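Local coordinates for protein DNA ligase (PDB 3GDE) that probably seals nicks in double-stranded DNA during replication, recombination and repair, using ATP and an adenylated-enzyme intermediate, at residues A[294-299]-A[340-345]. Sequence-based numbering, arbitrary orientation.
Sequences PGVILD and FDILYH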
loop_
_atom_site.group_PDB
_atom_site.type_symbol
_atom_site.label_atom_id
_atom_site.label_comp_id
_atom_site.label_asym_id
_atom_site.label_seq_id
_atom_site.Cartn_x
_atom_site.Cartn_y
_atom_site.Cartn_z
ATOM N N PRO A 294 -27.481 -6.177 8.065
ATOM C CA PRO A 294 -27.092 -4.906 7.439
ATOM C C PRO A 294 -26.677 -3.856 8.465
ATOM O O PRO A 294 -27.135 -3.898 9.603
ATOM C CB PRO A 294 -28.371 -4.460 6.726
ATOM C CG PRO A 294 -29.185 -5.712 6.568
ATOM C CD PRO A 294 -28.892 -6.509 7.789
ATOM N N GLY A 295 -25.812 -2.933 8.063
ATOM C CA GLY A 295 -25.363 -1.845 8.944
ATOM C C GLY A 295 -24.100 -2.164 9.727
ATOM O O GLY A 295 -23.919 -1.674 10.842
ATOM N N VAL A 296 -23.233 -2.994 9.149
ATOM C CA VAL A 296 -21.999 -3.416 9.820
ATOM C C VAL A 296 -20.733 -3.211 8.985
ATOM O O VAL A 296 -20.778 -3.068 7.751
ATOM C CB VAL A 296 -22.048 -4.904 10.333
ATOM C CG1 VAL A 296 -23.200 -5.122 11.299
ATOM C CG2 VAL A 296 -22.127 -5.885 9.179
ATOM N N ILE A 297 -19.602 -3.186 9.686
ATOM C CA ILE A 297 -18.295 -3.286 9.057
ATOM C C ILE A 297 -17.544 -4.366 9.818
ATOM O O ILE A 297 -17.314 -4.257 11.023
ATOM C CB ILE A 297 -17.528 -1.947 9.060
ATOM C CG1 ILE A 297 -18.245 -0.948 8.167
ATOM C CG2 ILE A 297 -16.073 -2.156 8.592
ATOM C CD1 ILE A 297 -17.947 0.482 8.483
ATOM N N LEU A 298 -17.197 -5.423 9.096
ATOM C CA LEU A 298 -16.611 -6.614 9.703
ATOM C C LEU A 298 -15.166 -6.822 9.282
ATOM O O LEU A 298 -14.811 -6.553 8.135
ATOM C CB LEU A 298 -17.422 -7.860 9.305
ATOM C CG LEU A 298 -18.918 -7.912 9.616
ATOM C CD1 LEU A 298 -19.504 -9.235 9.146
ATOM C CD2 LEU A 298 -19.196 -7.707 11.095
ATOM N N ASP A 299 -14.360 -7.317 10.217
ATOM C CA ASP A 299 -13.023 -7.832 9.938
ATOM C C ASP A 299 -13.058 -9.352 9.782
ATOM O O ASP A 299 -13.575 -10.060 10.644
ATOM C CB ASP A 299 -12.063 -7.464 11.075
ATOM C CG ASP A 299 -11.065 -6.376 10.693
ATOM O OD1 ASP A 299 -11.341 -5.553 9.767
ATOM O OD2 ASP A 299 -9.987 -6.349 11.336
ATOM N N PHE A 340 -13.968 -12.410 12.414
ATOM C CA PHE A 340 -13.420 -12.429 13.770
ATOM C C PHE A 340 -13.576 -11.113 14.528
ATOM O O PHE A 340 -13.311 -11.055 15.722
ATOM C CB PHE A 340 -11.950 -12.876 13.772
ATOM C CG PHE A 340 -11.029 -12.030 12.917
ATOM C CD1 PHE A 340 -10.506 -10.825 13.398
ATOM C CD2 PHE A 340 -10.638 -12.467 11.650
ATOM C CE1 PHE A 340 -9.633 -10.053 12.623
ATOM C CE2 PHE A 340 -9.770 -11.690 10.859
ATOM C CZ PHE A 340 -9.268 -10.480 11.356
ATOM N N ASP A 341 -13.988 -10.058 13.834
ATOM C CA ASP A 341 -14.232 -8.777 14.486
ATOM C C ASP A 341 -15.244 -7.881 13.764
ATOM O O ASP A 341 -15.606 -8.119 12.612
ATOM C CB ASP A 341 -12.915 -8.022 14.726
ATOM C CG ASP A 341 -12.848 -7.401 16.107
ATOM O OD1 ASP A 341 -13.896 -6.957 16.628
ATOM O OD2 ASP A 341 -11.745 -7.358 16.678
ATOM N N ILE A 342 -15.687 -6.851 14.473
ATOM C CA ILE A 342 -16.694 -5.913 13.988
ATOM C C ILE A 342 -16.292 -4.506 14.449
ATOM O O ILE A 342 -15.927 -4.304 15.610
ATOM C CB ILE A 342 -18.123 -6.332 14.470
ATOM C CG1 ILE A 342 -19.201 -5.344 13.988
ATOM C CG2 ILE A 342 -18.154 -6.565 16.008
ATOM C CD1 ILE A 342 -20.618 -5.859 14.167
ATOM N N LEU A 343 -16.321 -3.546 13.528
ATOM C CA LEU A 343 -15.811 -2.198 13.807
ATOM C C LEU A 343 -16.965 -1.207 13.832
ATOM O O LEU A 343 -16.880 -0.128 14.423
ATOM C CB LEU A 343 -14.778 -1.751 12.760
ATOM C CG LEU A 343 -13.776 -2.688 12.051
ATOM C CD1 LEU A 343 -12.598 -1.868 11.504
ATOM C CD2 LEU A 343 -13.265 -3.837 12.903
ATOM N N TYR A 344 -18.047 -1.599 13.176
ATOM C CA TYR A 344 -19.199 -0.750 13.008
ATOM C C TYR A 344 -20.447 -1.598 13.106
ATOM O O TYR A 344 -20.571 -2.623 12.444
ATOM C CB TYR A 344 -19.129 -0.061 11.656
ATOM C CG TYR A 344 -20.148 1.026 11.447
ATOM C CD1 TYR A 344 -21.441 0.722 11.009
ATOM C CD2 TYR A 344 -19.818 2.370 11.671
ATOM C CE1 TYR A 344 -22.386 1.724 10.808
ATOM C CE2 TYR A 344 -20.758 3.390 11.458
ATOM C CZ TYR A 344 -22.038 3.052 11.029
ATOM O OH TYR A 344 -22.975 4.035 10.827
ATOM N N HIS A 345 -21.360 -1.162 13.958
ATOM C CA HIS A 345 -22.643 -1.817 14.141
ATOM C C HIS A 345 -23.627 -0.710 14.480
ATOM O O HIS A 345 -23.788 -0.333 15.650
ATOM C CB HIS A 345 -22.551 -2.863 15.250
ATOM C CG HIS A 345 -23.869 -3.458 15.632
ATOM N ND1 HIS A 345 -24.618 -2.989 16.690
ATOM C CD2 HIS A 345 -24.572 -4.484 15.096
ATOM C CE1 HIS A 345 -25.727 -3.702 16.790
ATOM N NE2 HIS A 345 -25.723 -4.616 15.835
#
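Asp299 and Phe340 meet in an antiparallel ladder in which two backbone carbonyls of strand 296-299 each receive two N-H groups. Asp299 O takes the N-H of Phe340, 3.0 Å to Phe340 N, and that of Asp341; Ile297 O takes a nearly straight bond from Leu343 N at 2.8 Å and a weak one from Tyr344 N. Each doubled site is a classic beta bulge. In the other direction, Asp299 N bonds to Asp341 O, and Ile297 N to Tyr344 O. The chain turns a corner at Leu343, and the second bulge keeps strand 296-299 paired on both sides of it. This ladder belongs to the adenylation domain, which has the nucleotidyltransferase fold of ATP-dependent ligases, with strand 256-262 along the other edge of 296-299.

Apolar contacts line both faces. Leu298 CD2 lies 3.7 Å from Ile342 CG1, and the side chains of Ile342 and Val296 cross at about a right angle, with Ile342 CD1 3.9 Å from Val296 CG1; helix 354-364 covers Leu298 and Ile342. On the other face Ile297 CD1 presses on Tyr344 CB at 3.4 Å. The carbonyl oxygen Gly295 O lies near the plane of the Tyr344 ring at its edge, beside CD1.

Phe340, predicted to bind ATP, has CG between its backbone N and carbonyl carbon (chi1 57°), which folds the ring back over Asp299 O, 3.8 Å above the ring plane. Its CE1 also touches Asp299 CB. An alanine here would probably uncover that carbonyl and the flank of Asp299, and take away an aromatic ring that is predicted to contact ATP.

Among the polar side chains, Asp299 OD2 forms a salt bridge with Arg257, another predicted ATP-binding residue, and a hydrogen bond with Tyr409. Asp341 OD1 accepts from Ile342 N through its anti lone pair, and the same oxygen forms a salt bridge with Arg357.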